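Local coordinates for alpha-rhamnosidase (Dictyoglomus thermophilum, PDB 6I60), which probably hydrolyses terminal non-reducing alpha-L-rhamnose residues in alpha-L-rhamnosides, acting as a glycoside hydrolase, at residues H480-G485 and N819-G824; G369-G374 and A800-E805; L204-E209 and Y232-N237. All coordinates share one frame; numbering follows the deposited sequence.

Contact 1 (H480-G485 and N819-G824); sequences HNIIWG and NHIMFG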
loop_
_atom_site.group_PDB
_atom_site.type_symbol
_atom_site.label_atom_id
_atom_site.label_comp_id
_atom_site.label_asym_id
_atom_site.label_seq_id
_atom_site.Cartn_x
_atom_site.Cartn_y
_atom_site.Cartn_z
ATOM N N HIS A 480 -2.191 15.907 -5.734
ATOM C CA HIS A 480 -3.421 15.218 -6.112
ATOM C C HIS A 480 -3.136 14.063 -7.066
ATOM O O HIS A 480 -3.793 13.017 -7.000
ATOM C CB HIS A 480 -4.404 16.213 -6.740
ATOM C CG HIS A 480 -5.439 15.578 -7.619
ATOM N ND1 HIS A 480 -5.230 15.334 -8.961
ATOM C CD2 HIS A 480 -6.695 15.150 -7.352
ATOM C CE1 HIS A 480 -6.310 14.775 -9.478
ATOM N NE2 HIS A 480 -7.213 14.653 -8.523
ATOM N N ASN A 481 -2.151 14.230 -7.953
ATOM C CA ASN A 481 -1.838 13.186 -8.924
ATOM C C ASN A 481 -1.171 11.985 -8.266
ATOM O O ASN A 481 -1.375 10.847 -8.705
ATOM C CB ASN A 481 -0.941 13.751 -10.028
ATOM C CG ASN A 481 -1.708 14.587 -11.038
ATOM O OD1 ASN A 481 -2.661 15.287 -10.694
ATOM N ND2 ASN A 481 -1.291 14.518 -12.294
ATOM N N ILE A 482 -0.376 12.214 -7.218
ATOM C CA ILE A 482 0.314 11.115 -6.549
ATOM C C ILE A 482 -0.670 10.286 -5.729
ATOM O O ILE A 482 -0.543 9.058 -5.639
ATOM C CB ILE A 482 1.470 11.664 -5.689
ATOM C CG1 ILE A 482 2.600 12.173 -6.590
ATOM C CG2 ILE A 482 1.996 10.606 -4.736
ATOM C CD1 ILE A 482 3.696 12.909 -5.854
ATOM N N ILE A 483 -1.676 10.936 -5.136
ATOM C CA ILE A 483 -2.655 10.219 -4.321
ATOM C C ILE A 483 -3.426 9.218 -5.174
ATOM O O ILE A 483 -3.628 8.063 -4.780
ATOM C CB ILE A 483 -3.600 11.212 -3.620
ATOM C CG1 ILE A 483 -2.895 11.870 -2.433
ATOM C CG2 ILE A 483 -4.881 10.513 -3.170
ATOM C CD1 ILE A 483 -3.834 12.575 -1.474
ATOM N N TRP A 484 -3.868 9.647 -6.360
ATOM C CA TRP A 484 -4.565 8.735 -7.262
ATOM C C TRP A 484 -3.622 7.695 -7.848
ATOM O O TRP A 484 -4.035 6.556 -8.094
ATOM C CB TRP A 484 -5.245 9.517 -8.384
ATOM C CG TRP A 484 -6.531 10.155 -7.977
ATOM C CD1 TRP A 484 -6.687 11.367 -7.370
ATOM C CD2 TRP A 484 -7.848 9.616 -8.142
ATOM N NE1 TRP A 484 -8.019 11.615 -7.147
ATOM C CE2 TRP A 484 -8.753 10.556 -7.612
ATOM C CE3 TRP A 484 -8.349 8.428 -8.685
ATOM C CZ2 TRP A 484 -10.131 10.348 -7.612
ATOM C CZ3 TRP A 484 -9.717 8.224 -8.683
ATOM C CH2 TRP A 484 -10.592 9.179 -8.150
ATOM N N GLY A 485 -2.360 8.062 -8.075
ATOM C CA GLY A 485 -1.419 7.112 -8.643
ATOM C C GLY A 485 -1.044 6.009 -7.673
ATOM O O GLY A 485 -0.906 4.846 -8.064
ATOM N N ASN A 819 0.649 6.008 -15.548
ATOM C CA ASN A 819 0.159 5.843 -14.184
ATOM C C ASN A 819 1.189 5.061 -13.370
ATOM O O ASN A 819 0.930 3.980 -12.849
ATOM C CB ASN A 819 -1.208 5.161 -14.176
ATOM C CG ASN A 819 -1.964 5.388 -12.877
ATOM O OD1 ASN A 819 -1.410 5.901 -11.904
ATOM N ND2 ASN A 819 -3.235 5.005 -12.857
ATOM N N HIS A 820 2.386 5.619 -13.248
ATOM C CA HIS A 820 3.442 5.027 -12.444
ATOM C C HIS A 820 3.558 5.741 -11.102
ATOM O O HIS A 820 3.120 6.882 -10.935
ATOM C CB HIS A 820 4.782 5.072 -13.181
ATOM C CG HIS A 820 5.067 3.842 -13.984
ATOM N ND1 HIS A 820 4.170 3.327 -14.896
ATOM C CD2 HIS A 820 6.141 3.018 -14.005
ATOM C CE1 HIS A 820 4.686 2.243 -15.451
ATOM N NE2 HIS A 820 5.879 2.033 -14.926
ATOM N N ILE A 821 4.164 5.047 -10.143
ATOM C CA ILE A 821 4.272 5.537 -8.775
ATOM C C ILE A 821 5.714 5.695 -8.315
ATOM O O ILE A 821 5.944 6.255 -7.230
ATOM C CB ILE A 821 3.497 4.623 -7.798
ATOM C CG1 ILE A 821 3.255 5.313 -6.450
ATOM C CG2 ILE A 821 4.216 3.292 -7.622
ATOM C CD1 ILE A 821 2.835 6.761 -6.566
ATOM N N MET A 822 6.697 5.249 -9.102
ATOM C CA MET A 822 8.085 5.296 -8.650
ATOM C C MET A 822 8.555 6.729 -8.428
ATOM O O MET A 822 9.319 7.002 -7.494
ATOM C CB MET A 822 8.989 4.582 -9.654
ATOM C CG MET A 822 8.609 4.813 -11.108
ATOM S SD MET A 822 9.538 3.750 -12.231
ATOM C CE MET A 822 9.561 4.753 -13.713
ATOM N N PHE A 823 8.106 7.660 -9.268
ATOM C CA PHE A 823 8.499 9.057 -9.130
ATOM C C PHE A 823 7.671 9.813 -8.096
ATOM O O PHE A 823 7.861 11.025 -7.947
ATOM C CB PHE A 823 8.402 9.770 -10.484
ATOM C CG PHE A 823 9.603 9.565 -11.368
ATOM C CD1 PHE A 823 10.858 9.993 -10.967
ATOM C CD2 PHE A 823 9.474 8.943 -12.601
ATOM C CE1 PHE A 823 11.962 9.805 -11.779
ATOM C CE2 PHE A 823 10.575 8.753 -13.416
ATOM C CZ PHE A 823 11.820 9.186 -13.005
ATOM N N GLY A 824 6.772 9.139 -7.378
ATOM C CA GLY A 824 5.891 9.779 -6.421
ATOM C C GLY A 824 6.489 10.094 -5.070
ATOM O O GLY A 824 5.769 10.550 -4.178
#
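Ile482 and Gly824 bring their CA atoms to 5.7 Å of each other, and three residues further along the helix Gly485 lies 5.9 Å, CA to CA, from Asn819. The chain of 819-824 therefore runs back past helix 473-488 in the opposite sense, inside the six-hairpin glycosidase domain, whose helices form the (alpha/alpha)6 barrel of this family. Segment 819-824 is the last part of the loop before helix 826-835, and Ile821 to Gly824 fold into a type I turn closed by the bond from Gly824 N to Ile821 O (3.0 Å). A glycine on each side, Gly485 and Gly824, presents bare backbone to the side chains opposite.

Asn819 swings its CG anti to its own backbone N (chi1 -160°), and OD1 then sits over the CA of Gly485 at 3.5 Å, a van der Waals approach. The same residue is tied to the helix end at two further points: its carbonyl O receives a bond from the amide of Asn489, and its ND2 makes a weak hydrogen bond to Ser488 OG. Ile821 sends only its terminal methyl across: CD1 rests 4.1 Å from the carbonyl carbon of Gly485 and 4.3 Å from Ile482 CG2, between Ile482 and Gly485, three residues apart on the helix. Glu516 of helix 514-520 touches both isoleucines, bringing a second helix up to them. Just before Ile482 on the helix, His480 ND1 donates in its ring plane to Asn481 OD1. Ile482 reaches across in turn. Its CG1-CD1 branch is extended (chi2 172°), carrying CD1 alongside the backbone of Gly824 until Ile482 CD1 stands 3.6 Å from Gly824 O.

Contact 2 (G369-G374 and A800-E805); sequences GQNYTG and ATTLWE
Thr801 faces Gly369, Gln370 and Asn371 with every part of its side chain and with its carbonyl. Its OG1 stands between backbone N and carbonyl carbon (chi1 38°), from where it accepts the backbone N-H of Asn371 at 2.9 Å with an angle of 152°. The methyl CG2 goes the other way, to Gly369 O at 3.5 Å, while CB lies over one face of the Gln370 amide, 3.6 Å from Gln370 CD. The carbonyl O of Thr801 receives Gln370 NE2 at 3.0 Å, the donor coming from well above the carbonyl plane. Thr802 follows and crosses Asn371 at about a right angle: its CG2 packs on Asn371 O at 3.5 Å, its OG1 bonding instead to His818 O, just as Asn371 ND2 turns to Glu395.

The contact joins strand 371-373, of the concanavalin-like domain, to a loop of the six-hairpin catalytic domain. Gln370 NE2 also donates to Asn371 O (3.2 Å), with Asn371 O close to the plane of the Gln370 amide, so one nitrogen grips carbonyls of both domains. Such a double anchor makes this part of the domain interface largely polar, and should limit rotation of the amide.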
loop_
_atom_site.group_PDB
_atom_site.type_symbol
_atom_site.label_atom_id
_atom_site.label_comp_id
_atom_site.label_asym_id
_atom_site.label_seq_id
_atom_site.Cartn_x
_atom_site.Cartn_y
_atom_site.Cartn_z
ATOM N N GLY A 369 -12.390 12.224 -16.692
ATOM C CA GLY A 369 -11.628 13.328 -16.152
ATOM C C GLY A 369 -10.498 12.948 -15.221
ATOM O O GLY A 369 -9.849 13.843 -14.667
ATOM N N GLN A 370 -10.236 11.658 -15.032
ATOM C CA GLN A 370 -9.201 11.217 -14.111
ATOM C C GLN A 370 -8.773 9.810 -14.497
ATOM O O GLN A 370 -9.616 8.961 -14.799
ATOM C CB GLN A 370 -9.698 11.253 -12.660
ATOM C CG GLN A 370 -8.804 10.526 -11.665
ATOM C CD GLN A 370 -7.571 11.325 -11.306
ATOM O OE1 GLN A 370 -7.652 12.521 -11.021
ATOM N NE2 GLN A 370 -6.414 10.670 -11.321
ATOM N N ASN A 371 -7.463 9.578 -14.498
ATOM C CA ASN A 371 -6.907 8.251 -14.734
ATOM C C ASN A 371 -6.998 7.450 -13.439
ATOM O O ASN A 371 -6.257 7.710 -12.484
ATOM C CB ASN A 371 -5.464 8.364 -15.217
ATOM C CG ASN A 371 -4.944 7.075 -15.819
ATOM O OD1 ASN A 371 -5.510 6.002 -15.610
ATOM N ND2 ASN A 371 -3.853 7.174 -16.566
ATOM N N TYR A 372 -7.909 6.478 -13.400
ATOM C CA TYR A 372 -8.105 5.669 -12.202
ATOM C C TYR A 372 -8.043 4.186 -12.540
ATOM O O TYR A 372 -7.648 3.813 -13.650
ATOM C CB TYR A 372 -9.437 6.014 -11.528
ATOM C CG TYR A 372 -10.667 5.633 -12.324
ATOM C CD1 TYR A 372 -10.988 6.293 -13.506
ATOM C CD2 TYR A 372 -11.515 4.625 -11.887
ATOM C CE1 TYR A 372 -12.112 5.951 -14.235
ATOM C CE2 TYR A 372 -12.646 4.277 -12.607
ATOM C CZ TYR A 372 -12.938 4.943 -13.780
ATOM O OH TYR A 372 -14.060 4.602 -14.501
ATOM N N THR A 373 -8.427 3.331 -11.593
ATOM C CA THR A 373 -8.342 1.890 -11.769
ATOM C C THR A 373 -9.657 1.233 -11.381
ATOM O O THR A 373 -10.388 1.721 -10.515
ATOM C CB THR A 373 -7.211 1.282 -10.934
ATOM O OG1 THR A 373 -7.281 1.780 -9.593
ATOM C CG2 THR A 373 -5.877 1.648 -11.530
ATOM N N GLY A 374 -9.938 0.105 -12.028
ATOM C CA GLY A 374 -11.160 -0.629 -11.780
ATOM C C GLY A 374 -11.887 -1.000 -13.054
ATOM O O GLY A 374 -11.266 -1.413 -14.038
ATOM N N ALA A 800 -1.800 15.239 -17.348
ATOM C CA ALA A 800 -1.646 14.055 -16.513
ATOM C C ALA A 800 -2.472 14.214 -15.243
ATOM O O ALA A 800 -2.319 15.199 -14.514
ATOM C CB ALA A 800 -0.176 13.820 -16.169
ATOM N N THR A 801 -3.355 13.250 -14.989
ATOM C CA THR A 801 -4.065 13.175 -13.721
ATOM C C THR A 801 -3.379 12.246 -12.730
ATOM O O THR A 801 -3.800 12.175 -11.570
ATOM C CB THR A 801 -5.512 12.716 -13.936
ATOM O OG1 THR A 801 -5.553 11.711 -14.958
ATOM C CG2 THR A 801 -6.388 13.894 -14.346
ATOM N N THR A 802 -2.347 11.533 -13.166
ATOM C CA THR A 802 -1.504 10.741 -12.279
ATOM C C THR A 802 -0.059 11.081 -12.637
ATOM O O THR A 802 0.242 12.134 -13.212
ATOM C CB THR A 802 -1.816 9.242 -12.398
ATOM O OG1 THR A 802 -1.946 8.880 -13.780
ATOM C CG2 THR A 802 -3.109 8.903 -11.669
ATOM N N LEU A 803 0.861 10.184 -12.308
ATOM C CA LEU A 803 2.271 10.387 -12.597
ATOM C C LEU A 803 2.712 9.464 -13.725
ATOM O O LEU A 803 2.228 8.336 -13.854
ATOM C CB LEU A 803 3.127 10.147 -11.350
ATOM C CG LEU A 803 3.694 11.415 -10.706
ATOM C CD1 LEU A 803 2.578 12.350 -10.275
ATOM C CD2 LEU A 803 4.587 11.067 -9.529
ATOM N N TRP A 804 3.631 9.959 -14.548
ATOM C CA TRP A 804 4.116 9.223 -15.704
ATOM C C TRP A 804 5.272 8.306 -15.325
ATOM O O TRP A 804 5.934 8.483 -14.300
ATOM C CB TRP A 804 4.579 10.179 -16.803
ATOM C CG TRP A 804 3.480 10.953 -17.440
ATOM C CD1 TRP A 804 2.142 10.720 -17.334
ATOM C CD2 TRP A 804 3.625 12.099 -18.287
ATOM N NE1 TRP A 804 1.442 11.649 -18.065
ATOM C CE2 TRP A 804 2.329 12.508 -18.660
ATOM C CE3 TRP A 804 4.724 12.818 -18.767
ATOM C CZ2 TRP A 804 2.102 13.604 -19.488
ATOM C CZ3 TRP A 804 4.497 13.905 -19.591
ATOM C CH2 TRP A 804 3.195 14.287 -19.944
ATOM N N GLU A 805 5.512 7.316 -16.186
ATOM C CA GLU A 805 6.689 6.470 -16.044
ATOM C C GLU A 805 7.957 7.194 -16.477
ATOM O O GLU A 805 9.020 6.987 -15.880
ATOM C CB GLU A 805 6.504 5.186 -16.857
ATOM C CG GLU A 805 7.713 4.267 -16.882
ATOM C CD GLU A 805 7.412 2.932 -17.536
ATOM O OE1 GLU A 805 6.367 2.824 -18.210
ATOM O OE2 GLU A 805 8.219 1.993 -17.374
#

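Contact 3 (L204-E209 and Y232-N237); sequences LYINGE and YDVSKN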
loop_
_atom_site.group_PDB
_atom_site.type_symbol
_atom_site.label_atom_id
_atom_site.label_comp_id
_atom_site.label_asym_id
_atom_site.label_seq_id
_atom_site.Cartn_x
_atom_site.Cartn_y
_atom_site.Cartn_z
ATOM N N LEU A 204 -18.504 -15.380 -3.528
ATOM C CA LEU A 204 -19.259 -16.276 -2.664
ATOM C C LEU A 204 -20.713 -15.834 -2.560
ATOM O O LEU A 204 -21.005 -14.643 -2.418
ATOM C CB LEU A 204 -18.633 -16.333 -1.270
ATOM C CG LEU A 204 -19.400 -17.125 -0.214
ATOM C CD1 LEU A 204 -19.343 -18.614 -0.515
ATOM C CD2 LEU A 204 -18.845 -16.829 1.165
ATOM N N TYR A 205 -21.621 -16.806 -2.626
ATOM C CA TYR A 205 -23.051 -16.570 -2.491
ATOM C C TYR A 205 -23.642 -17.588 -1.529
ATOM O O TYR A 205 -23.242 -18.755 -1.525
ATOM C CB TYR A 205 -23.768 -16.659 -3.844
ATOM C CG TYR A 205 -23.407 -15.549 -4.804
ATOM C CD1 TYR A 205 -24.102 -14.347 -4.797
ATOM C CD2 TYR A 205 -22.374 -15.704 -5.718
ATOM C CE1 TYR A 205 -23.777 -13.328 -5.672
ATOM C CE2 TYR A 205 -22.042 -14.691 -6.597
ATOM C CZ TYR A 205 -22.747 -13.506 -6.570
ATOM O OH TYR A 205 -22.419 -12.494 -7.443
ATOM N N ILE A 206 -24.594 -17.139 -0.712
ATOM C CA ILE A 206 -25.303 -18.009 0.222
ATOM C C ILE A 206 -26.783 -17.667 0.145
ATOM O O ILE A 206 -27.180 -16.544 0.475
ATOM C CB ILE A 206 -24.793 -17.865 1.667
ATOM C CG1 ILE A 206 -23.453 -18.583 1.828
ATOM C CG2 ILE A 206 -25.814 -18.418 2.651
ATOM C CD1 ILE A 206 -23.028 -18.778 3.265
ATOM N N ASN A 207 -27.597 -18.628 -0.297
ATOM C CA ASN A 207 -29.044 -18.455 -0.424
ATOM C C ASN A 207 -29.401 -17.282 -1.335
ATOM O O ASN A 207 -30.444 -16.645 -1.166
ATOM C CB ASN A 207 -29.707 -18.291 0.947
ATOM C CG ASN A 207 -29.639 -19.557 1.781
ATOM O OD1 ASN A 207 -29.857 -20.658 1.277
ATOM N ND2 ASN A 207 -29.337 -19.403 3.065
ATOM N N GLY A 208 -28.535 -16.982 -2.304
ATOM C CA GLY A 208 -28.809 -15.993 -3.320
ATOM C C GLY A 208 -28.134 -14.652 -3.112
ATOM O O GLY A 208 -28.045 -13.869 -4.065
ATOM N N GLU A 209 -27.657 -14.368 -1.906
ATOM C CA GLU A 209 -27.076 -13.071 -1.588
ATOM C C GLU A 209 -25.556 -13.136 -1.643
ATOM O O GLU A 209 -24.949 -14.116 -1.201
ATOM C CB GLU A 209 -27.527 -12.598 -0.205
ATOM C CG GLU A 209 -29.035 -12.552 -0.025
ATOM C CD GLU A 209 -29.472 -13.082 1.324
ATOM O OE1 GLU A 209 -30.291 -12.415 1.990
ATOM O OE2 GLU A 209 -28.996 -14.166 1.720
ATOM N N TYR A 232 -15.637 -15.234 6.404
ATOM C CA TYR A 232 -16.795 -14.358 6.365
ATOM C C TYR A 232 -17.779 -14.736 7.465
ATOM O O TYR A 232 -17.854 -15.894 7.887
ATOM C CB TYR A 232 -17.494 -14.425 5.005
ATOM C CG TYR A 232 -16.697 -13.819 3.875
ATOM C CD1 TYR A 232 -16.552 -12.443 3.760
ATOM C CD2 TYR A 232 -16.094 -14.623 2.917
ATOM C CE1 TYR A 232 -15.825 -11.884 2.726
ATOM C CE2 TYR A 232 -15.367 -14.074 1.878
ATOM C CZ TYR A 232 -15.235 -12.704 1.786
ATOM O OH TYR A 232 -14.510 -12.156 0.753
ATOM N N ASP A 233 -18.533 -13.741 7.926
ATOM C CA ASP A 233 -19.591 -13.939 8.909
ATOM C C ASP A 233 -20.909 -14.064 8.156
ATOM O O ASP A 233 -21.428 -13.074 7.631
ATOM C CB ASP A 233 -19.629 -12.789 9.913
ATOM C CG ASP A 233 -20.944 -12.716 10.666
ATOM O OD1 ASP A 233 -21.414 -13.765 11.157
ATOM O OD2 ASP A 233 -21.512 -11.609 10.767
ATOM N N VAL A 234 -21.445 -15.279 8.101
ATOM C CA VAL A 234 -22.670 -15.543 7.356
ATOM C C VAL A 234 -23.756 -16.008 8.315
ATOM O O VAL A 234 -24.619 -16.813 7.950
ATOM C CB VAL A 234 -22.432 -16.581 6.245
ATOM C CG1 VAL A 234 -21.507 -16.010 5.186
ATOM C CG2 VAL A 234 -21.852 -17.862 6.829
ATOM N N SER A 235 -23.718 -15.501 9.549
ATOM C CA SER A 235 -24.720 -15.877 10.541
ATOM C C SER A 235 -26.122 -15.521 10.063
ATOM O O SER A 235 -26.974 -16.398 9.880
ATOM C CB SER A 235 -24.413 -15.202 11.877
ATOM O OG SER A 235 -23.187 -15.666 12.409
ATOM N N LYS A 236 -26.374 -14.234 9.828
ATOM C CA LYS A 236 -27.701 -13.788 9.420
ATOM C C LYS A 236 -27.939 -14.053 7.940
ATOM O O LYS A 236 -28.560 -13.239 7.248
ATOM C CB LYS A 236 -27.884 -12.298 9.728
ATOM C CG LYS A 236 -27.903 -11.955 11.214
ATOM C CD LYS A 236 -28.654 -13.001 12.025
ATOM C CE LYS A 236 -29.701 -12.357 12.920
ATOM N NZ LYS A 236 -30.945 -13.173 12.991
ATOM N N ASN A 237 -27.446 -15.190 7.446
ATOM C CA ASN A 237 -27.677 -15.596 6.066
ATOM C C ASN A 237 -28.081 -17.061 5.960
ATOM O O ASN A 237 -28.168 -17.581 4.841
ATOM C CB ASN A 237 -26.424 -15.356 5.210
ATOM C CG ASN A 237 -26.236 -13.899 4.840
ATOM O OD1 ASN A 237 -25.144 -13.350 4.978
ATOM N ND2 ASN A 237 -27.300 -13.268 4.354
#
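Asn237, Ile206 and Leu204 lose the most surface here. Asn237 closes over the type I' turn of Ile206 to Glu209 that ends a beta hairpin. Its carbonyl O takes a bond in the carbonyl plane from Asn207 ND2 (2.8 Å, 141°), which also bonds weakly to Ile238 O; Asn207 OD1 is held by Ala244 N, so both ends of that amide are engaged. At the exposed Glu209, Asn237 ND2 lies 3.3 Å from Glu209 OE2, carboxylate and amide planes steeply inclined.

Ile206 meets two partners with two branches. CG2 lies against Asn237 O at 3.3 Å, and on a CG1 anti to the carbonyl carbon (chi1 -76°), Ile206 CD1 lies 3.7 Å from Val234 CG1. Two residues back on the same strand face, Leu204 CD2 lies 3.9 Å from Tyr232 CD2, while the tyrosine hydroxyl bonds to Tyr202.

The apolar part lies between two facing sheets, consistent with a beta-sandwich, while the Asn237 end is at its border: strand 201-206, paired with 209-210 and 242-250, packs on strand 226-233 and the loop that follows it, beside strand 189-199.

In the fold
Contacts 1 and 2 adjoin, their centres 8 Å apart, and their segments alternate along the chain. Asn481 of contact 1 bonds through ND2 to Thr802 O, probably also to Ala800 O, and His820 N bonds to Leu803 O at 2.8 Å, so helix 473-488 and the loop between helices 792-797 and 826-835 form one cluster that the concanavalin-like domain joins through Gln370. Contact 3 stands apart in the N-terminal domain, its centre 37 Å from that of contact 1 and 36 Å from that of contact 2 (nearest atoms about 17 Å apart). A pocket holding 2-(2-ethoxyethoxy)ethanol, not a rhamnoside substrate, is lined by Tyr656, Glu659 and Leu660, none of them in these contacts.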